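Local coordinates for protein Aln2 (Streptomyces sp. CM020, PDB 6P7L) that is a noncanonical SnoaL-like member of the NTF2-like superfamily, encoded by aln2 and probably involved in biosynthesis of the polyketide antibiotic alnumycin, at residues E35-V38 / E39-F43; Q42-A45 / R46-H49. One frame throughout, in Å; residues are numbered along the deposited sequence.

Contact 1 (E35-V38 / E39-F43); sequences ELYV and EVTQF
Tyr37 and Thr41, Val38 and Thr41, and Leu36 and Val40 meet in a local, one-turn contact near the start of helix 34-52, where one side of the helix rests on the sheet and another meets a second subunit. The polar focus is Val38 O, which accepts two donors: Gln42 N at 3.1 Å and Thr41 OG1 at 2.9 Å. The hydroxyl reaches back to that carbonyl because chi1 of 72° sets OG1 between the backbone N and the carbonyl carbon, and the C=O...O angle at Val38 O, 125°, leaves the straighter approach to the amide. Thr41 OG1 in turn accepts from Gln42 NE2 at 3.0 Å, almost in the amide plane. The same Gln42 amide bonds the backbone at Met106 and Val108 of the second subunit. This is the long N-terminal helix of the NTF2-like cone, packed across its curved sheet: Leu36 touches Val108, and Val40 lies on Met106 and Leu152. Across the turn, Leu36 CD1 approaches Val40 CG2 at 4.2 Å, while Thr41 CG2 comes obliquely to the Tyr37 ring, 3.6 Å from Tyr37 CE2. Glu39, its chain extended, sends OE2 to a salt bridge with Arg147 on strand 133-148.

Contact 2 (Q42-A45 / R46-H49); sequences QFYA and RQMH
Gln47 lies one turn beyond Phe43, in the second half of helix 34-52, and its amide is set against two aromatic rings. Gln47 NE2 comes obliquely to the Phe43 ring, 3.5 Å from Phe43 CZ, with amide and ring planes 62° apart. Gln47 OE1 instead sits at the edge of the Tyr44 ring, near its plane and 3.7 Å from Tyr44 CD1. With CG anti to the backbone N (chi1 -169°) and the chain extended beyond it, Gln47 runs beside Tyr44 in the same direction. Both ends of its amide have firmer partners: OE1 accepts from Arg157, and NE2 bonds Thr62 and Ser154. The Tyr44 hydroxyl is likewise held, by Asp143 and Thr118. Here the helix lies against the curved sheet of the NTF2-like fold, Phe43 on Leu145 and Leu152, Tyr44 on Met106.

Another flat group meets a backbone oxygen. The His49 imidazole carries Ala45 O over one face, 3.0 Å from His49 CD2, while His49 N donates to that same oxygen at 2.9 Å. The ring's NE2 bonds Met105 O of the second subunit.

Arg46 brings in charge. Its NH1 makes a weak, bent bond of 3.4 Å to Gln42 OE1, an oxygen held chiefly by Val108 N of the second subunit; a water also donates to Gln42 OE1 at 3.0 Å. NH2 forms a salt bridge with Glu109 of the second subunit.

Regular backbone bonds, such as Gln47 N to Phe43 O at 2.8 Å, hold the turn together. The chemistry divides by direction: the buried Tyr44 and Gln47 spend their polar ends on partners within the subunit, which probably fixes the rotation of the Gln47 amide, whereas Arg46, through NH2, and His49, through NE2, reach the neighbouring chain.

Contact 1 and contact 2 are successive lengths of helix 34-52, with centres 10 Å apart and Gln42 and Phe43 common to both. Gln42 joins them, though its link to Arg46 in contact 2 is weak, and both ends of its amide are also bonded to the second subunit's backbone. Going along the helix, the contacts move inward, from about 15 Å between the centre of contact 1 and that of the chain to about 9 Å for contact 2. Both reach the second subunit. Contact 2 also approaches a bound glycerol, about 4 Å from the side chain of Met48; it probably came from the crystallisation liquor, but may mark a pocket inside the cone-shaped fold.

Contact 1 (E35-V38 / E39-F43)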
ATOM      1  N   GLU A  35      -9.541  -7.249  14.718  1.00 12.70           N
ATOM      2  CA  GLU A  35      -8.879  -8.549  14.718  1.00 15.66           C
ATOM      3  C   GLU A  35      -8.940  -9.184  13.337  1.00 14.95           C
ATOM      4  O   GLU A  35      -7.933  -9.714  12.831  1.00 13.68           O
ATOM      5  CB  GLU A  35      -9.534  -9.463  15.748  1.00 18.07           C
ATOM      6  CG  GLU A  35      -9.339  -9.072  17.185  1.00 17.48           C
ATOM      7  CD  GLU A  35     -10.361  -8.048  17.741  1.00 22.83           C
ATOM      8  OE1 GLU A  35     -11.245  -7.519  17.024  1.00 21.10           O
ATOM      9  OE2 GLU A  35     -10.244  -7.743  18.931  1.00 27.57           O
ATOM     10  N   LEU A  36     -10.118  -9.133  12.707  1.00 12.51           N
ATOM     11  CA  LEU A  36     -10.277  -9.694  11.367  1.00 15.95           C
ATOM     12  C   LEU A  36      -9.437  -8.935  10.359  1.00 17.29           C
ATOM     13  O   LEU A  36      -8.762  -9.537   9.516  1.00 12.28           O
ATOM     14  CB  LEU A  36     -11.747  -9.682  10.921  1.00 15.37           C
ATOM     15  CG  LEU A  36     -11.931 -10.221   9.499  1.00 17.08           C
ATOM     16  CD1 LEU A  36     -11.507 -11.701   9.520  1.00 16.36           C
ATOM     17  CD2 LEU A  36     -13.332 -10.089   9.021  1.00 20.77           C
ATOM     18  N   TYR A  37      -9.469  -7.598  10.424  1.00 15.42           N
ATOM     19  CA  TYR A  37      -8.678  -6.801   9.488  1.00 15.75           C
ATOM     20  C   TYR A  37      -7.190  -7.148   9.575  1.00 12.53           C
ATOM     21  O   TYR A  37      -6.525  -7.402   8.551  1.00 12.47           O
ATOM     22  CB  TYR A  37      -8.901  -5.322   9.755  1.00 13.90           C
ATOM     23  CG  TYR A  37      -8.232  -4.481   8.737  1.00 16.16           C
ATOM     24  CD1 TYR A  37      -8.862  -4.220   7.518  1.00 17.04           C
ATOM     25  CD2 TYR A  37      -6.958  -3.987   8.943  1.00 16.37           C
ATOM     26  CE1 TYR A  37      -8.255  -3.458   6.565  1.00 20.58           C
ATOM     27  CE2 TYR A  37      -6.330  -3.222   7.965  1.00 17.83           C
ATOM     28  CZ  TYR A  37      -7.002  -2.968   6.787  1.00 17.38           C
ATOM     29  OH  TYR A  37      -6.415  -2.226   5.780  1.00 23.11           O
ATOM     30  N   VAL A  38      -6.660  -7.196  10.797  1.00 12.53           N
ATOM     31  CA  VAL A  38      -5.260  -7.545  10.975  1.00 14.62           C
ATOM     32  C   VAL A  38      -5.000  -8.944  10.427  1.00 19.09           C
ATOM     33  O   VAL A  38      -3.999  -9.175   9.741  1.00 15.99           O
ATOM     34  CB  VAL A  38      -4.868  -7.423  12.452  1.00 15.18           C
ATOM     35  CG1 VAL A  38      -3.496  -8.018  12.733  1.00 18.52           C
ATOM     36  CG2 VAL A  38      -4.884  -5.950  12.874  1.00 19.84           C
ATOM     37  N   GLU A  39      -5.901  -9.890  10.715  1.00 12.54           N
ATOM     38  CA  GLU A  39      -5.741 -11.266  10.251  1.00 10.78           C
ATOM     39  C   GLU A  39      -5.673 -11.334   8.728  1.00 15.05           C
ATOM     40  O   GLU A  39      -4.872 -12.099   8.162  1.00 13.48           O
ATOM     41  CB  GLU A  39      -6.891 -12.116  10.761  1.00 11.66           C
ATOM     42  CG  GLU A  39      -6.678 -13.592  10.520  1.00 16.89           C
ATOM     43  CD  GLU A  39      -7.798 -14.449  11.023  1.00 25.83           C
ATOM     44  OE1 GLU A  39      -8.904 -13.920  11.343  1.00 22.68           O
ATOM     45  OE2 GLU A  39      -7.548 -15.672  11.115  1.00 24.95           O
ATOM     46  N   VAL A  40      -6.525 -10.551   8.054  1.00 14.93           N
ATOM     47  CA  VAL A  40      -6.534 -10.487   6.598  1.00 10.87           C
ATOM     48  C   VAL A  40      -5.227  -9.903   6.064  1.00 14.53           C
ATOM     49  O   VAL A  40      -4.643 -10.436   5.112  1.00 14.09           O
ATOM     50  CB  VAL A  40      -7.761  -9.687   6.109  1.00 11.23           C
ATOM     51  CG1 VAL A  40      -7.669  -9.378   4.614  1.00 14.35           C
ATOM     52  CG2 VAL A  40      -9.049 -10.440   6.401  1.00 14.38           C
ATOM     53  N   THR A  41      -4.730  -8.819   6.667  1.00 11.34           N
ATOM     54  CA  THR A  41      -3.480  -8.252   6.154  1.00 13.60           C
ATOM     55  C   THR A  41      -2.343  -9.254   6.262  1.00  9.98           C
ATOM     56  O   THR A  41      -1.457  -9.301   5.394  1.00 13.68           O
ATOM     57  CB  THR A  41      -3.054  -6.967   6.873  1.00 13.91           C
ATOM     58  OG1 THR A  41      -2.577  -7.238   8.208  1.00 17.74           O
ATOM     59  CG2 THR A  41      -4.181  -5.928   6.908  1.00 15.94           C
ATOM     60  N   GLN A  42      -2.334 -10.037   7.332  1.00 12.46           N
ATOM     61  CA  GLN A  42      -1.244 -10.991   7.554  1.00 12.98           C
ATOM     62  C   GLN A  42      -1.380 -12.183   6.617  1.00 16.17           C
ATOM     63  O   GLN A  42      -0.378 -12.715   6.129  1.00 13.74           O
ATOM     64  CB  GLN A  42      -1.215 -11.440   9.020  1.00 15.62           C
ATOM     65  CG  GLN A  42      -0.960 -10.280   9.980  1.00 20.65           C
ATOM     66  CD  GLN A  42       0.308  -9.538   9.618  1.00 16.61           C
ATOM     67  OE1 GLN A  42       1.418 -10.039   9.820  1.00 16.53           O
ATOM     68  NE2 GLN A  42       0.138  -8.389   8.960  1.00 15.85           N
ATOM     69  N   PHE A  43      -2.614 -12.639   6.376  1.00 14.89           N
ATOM     70  CA  PHE A  43      -2.831 -13.699   5.398  1.00 13.26           C
ATOM     71  C   PHE A  43      -2.271 -13.313   4.032  1.00 15.14           C
ATOM     72  O   PHE A  43      -1.539 -14.079   3.402  1.00 13.48           O
ATOM     73  CB  PHE A  43      -4.322 -13.998   5.285  1.00 12.68           C
ATOM     74  CG  PHE A  43      -4.653 -14.994   4.197  1.00 12.87           C
ATOM     75  CD1 PHE A  43      -4.509 -16.352   4.396  1.00 21.96           C
ATOM     76  CD2 PHE A  43      -5.121 -14.539   2.969  1.00 12.86           C
ATOM     77  CE1 PHE A  43      -4.834 -17.241   3.389  1.00 23.70           C
ATOM     78  CE2 PHE A  43      -5.415 -15.411   1.968  1.00 16.44           C
ATOM     79  CZ  PHE A  43      -5.271 -16.770   2.176  1.00 20.20           C
TER

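Contact 2 (Q42-A45 / R46-H49)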
ATOM      1  N   GLN A  42      -2.334 -10.037   7.332  1.00 12.46           N
ATOM      2  CA  GLN A  42      -1.244 -10.991   7.554  1.00 12.98           C
ATOM      3  C   GLN A  42      -1.380 -12.183   6.617  1.00 16.17           C
ATOM      4  O   GLN A  42      -0.378 -12.715   6.129  1.00 13.74           O
ATOM      5  CB  GLN A  42      -1.215 -11.440   9.020  1.00 15.62           C
ATOM      6  CG  GLN A  42      -0.960 -10.280   9.980  1.00 20.65           C
ATOM      7  CD  GLN A  42       0.308  -9.538   9.618  1.00 16.61           C
ATOM      8  OE1 GLN A  42       1.418 -10.039   9.820  1.00 16.53           O
ATOM      9  NE2 GLN A  42       0.138  -8.389   8.960  1.00 15.85           N
ATOM     10  N   PHE A  43      -2.614 -12.639   6.376  1.00 14.89           N
ATOM     11  CA  PHE A  43      -2.831 -13.699   5.398  1.00 13.26           C
ATOM     12  C   PHE A  43      -2.271 -13.313   4.032  1.00 15.14           C
ATOM     13  O   PHE A  43      -1.539 -14.079   3.402  1.00 13.48           O
ATOM     14  CB  PHE A  43      -4.322 -13.998   5.285  1.00 12.68           C
ATOM     15  CG  PHE A  43      -4.653 -14.994   4.197  1.00 12.87           C
ATOM     16  CD1 PHE A  43      -4.509 -16.352   4.396  1.00 21.96           C
ATOM     17  CD2 PHE A  43      -5.121 -14.539   2.969  1.00 12.86           C
ATOM     18  CE1 PHE A  43      -4.834 -17.241   3.389  1.00 23.70           C
ATOM     19  CE2 PHE A  43      -5.415 -15.411   1.968  1.00 16.44           C
ATOM     20  CZ  PHE A  43      -5.271 -16.770   2.176  1.00 20.20           C
ATOM     21  N   TYR A  44      -2.600 -12.122   3.566  1.00 11.29           N
ATOM     22  CA  TYR A  44      -2.197 -11.723   2.222  1.00 11.75           C
ATOM     23  C   TYR A  44      -0.691 -11.454   2.133  1.00 11.81           C
ATOM     24  O   TYR A  44      -0.054 -11.789   1.120  1.00 13.03           O
ATOM     25  CB  TYR A  44      -2.974 -10.480   1.818  1.00 10.53           C
ATOM     26  CG  TYR A  44      -4.374 -10.701   1.344  1.00 11.66           C
ATOM     27  CD1 TYR A  44      -4.673 -11.687   0.415  1.00 14.36           C
ATOM     28  CD2 TYR A  44      -5.420  -9.948   1.846  1.00 17.90           C
ATOM     29  CE1 TYR A  44      -5.972 -11.884  -0.018  1.00 17.56           C
ATOM     30  CE2 TYR A  44      -6.686 -10.117   1.391  1.00 12.50           C
ATOM     31  CZ  TYR A  44      -6.984 -11.077   0.480  1.00 11.50           C
ATOM     32  OH  TYR A  44      -8.262 -11.284   0.037  1.00 13.05           O
ATOM     33  N   ALA A  45      -0.106 -10.866   3.183  1.00 12.93           N
ATOM     34  CA  ALA A  45       1.331 -10.641   3.180  1.00 11.84           C
ATOM     35  C   ALA A  45       2.057 -11.973   3.028  1.00 13.35           C
ATOM     36  O   ALA A  45       2.965 -12.120   2.191  1.00 11.84           O
ATOM     37  CB  ALA A  45       1.759  -9.923   4.472  1.00 13.14           C
ATOM     38  N   ARG A  46       1.652 -12.966   3.827  1.00 13.42           N
ATOM     39  CA  ARG A  46       2.309 -14.271   3.758  1.00 15.85           C
ATOM     40  C   ARG A  46       1.996 -14.959   2.437  1.00 13.92           C
ATOM     41  O   ARG A  46       2.872 -15.599   1.828  1.00 15.26           O
ATOM     42  CB  ARG A  46       1.880 -15.113   4.955  1.00 15.18           C
ATOM     43  CG  ARG A  46       2.426 -14.504   6.313  1.00 16.74           C
ATOM     44  CD  ARG A  46       2.281 -15.352   7.520  1.00 35.33           C
ATOM     45  NE  ARG A  46       3.331 -15.000   8.490  1.00 55.93           N
ATOM     46  CZ  ARG A  46       3.228 -14.026   9.391  1.00 56.95           C
ATOM     47  NH1 ARG A  46       2.117 -13.307   9.475  1.00 58.34           N
ATOM     48  NH2 ARG A  46       4.226 -13.777  10.227  1.00 38.63           N
ATOM     49  N   GLN A  47       0.764 -14.828   1.953  1.00 12.83           N
ATOM     50  CA  GLN A  47       0.415 -15.490   0.699  1.00 17.35           C
ATOM     51  C   GLN A  47       1.254 -14.954  -0.460  1.00 16.31           C
ATOM     52  O   GLN A  47       1.735 -15.727  -1.309  1.00 13.90           O
ATOM     53  CB  GLN A  47      -1.064 -15.300   0.402  1.00 17.91           C
ATOM     54  CG  GLN A  47      -1.603 -16.164  -0.748  1.00 12.38           C
ATOM     55  CD  GLN A  47      -3.025 -15.814  -1.094  1.00 14.78           C
ATOM     56  OE1 GLN A  47      -3.321 -14.647  -1.420  1.00 14.77           O
ATOM     57  NE2 GLN A  47      -3.926 -16.793  -1.001  1.00 13.99           N
ATOM     58  N   MET A  48       1.407 -13.625  -0.539  1.00 13.51           N
ATOM     59  CA  MET A  48       2.148 -13.044  -1.658  1.00 11.69           C
ATOM     60  C   MET A  48       3.656 -13.240  -1.459  1.00 15.57           C
ATOM     61  O   MET A  48       4.394 -13.417  -2.444  1.00 13.16           O
ATOM     62  CB  MET A  48       1.836 -11.556  -1.845  1.00 13.45           C
ATOM     63  CG  MET A  48       0.468 -11.238  -2.426  1.00 21.45           C
ATOM     64  SD  MET A  48       0.155 -12.079  -4.011  1.00 26.64           S
ATOM     65  CE  MET A  48      -0.740 -13.401  -3.345  1.00 12.08           C
ATOM     66  N   HIS A  49       4.139 -13.235  -0.208  1.00 13.56           N
ATOM     67  CA  HIS A  49       5.557 -13.541  -0.012  1.00 11.29           C
ATOM     68  C   HIS A  49       5.887 -14.902  -0.600  1.00 13.75           C
ATOM     69  O   HIS A  49       6.923 -15.066  -1.262  1.00 16.33           O
ATOM     70  CB  HIS A  49       5.967 -13.519   1.457  1.00 12.79           C
ATOM     71  CG  HIS A  49       6.025 -12.142   2.061  1.00 15.76           C
ATOM     72  ND1 HIS A  49       6.503 -11.912   3.334  1.00 15.65           N
ATOM     73  CD2 HIS A  49       5.659 -10.937   1.575  1.00 12.58           C
ATOM     74  CE1 HIS A  49       6.445 -10.618   3.601  1.00 19.14           C
ATOM     75  NE2 HIS A  49       5.910 -10.004   2.557  1.00 15.62           N
TER
HETATM   76  O   HOH W   1       1.785 -12.267  11.775  1.00 36.78           O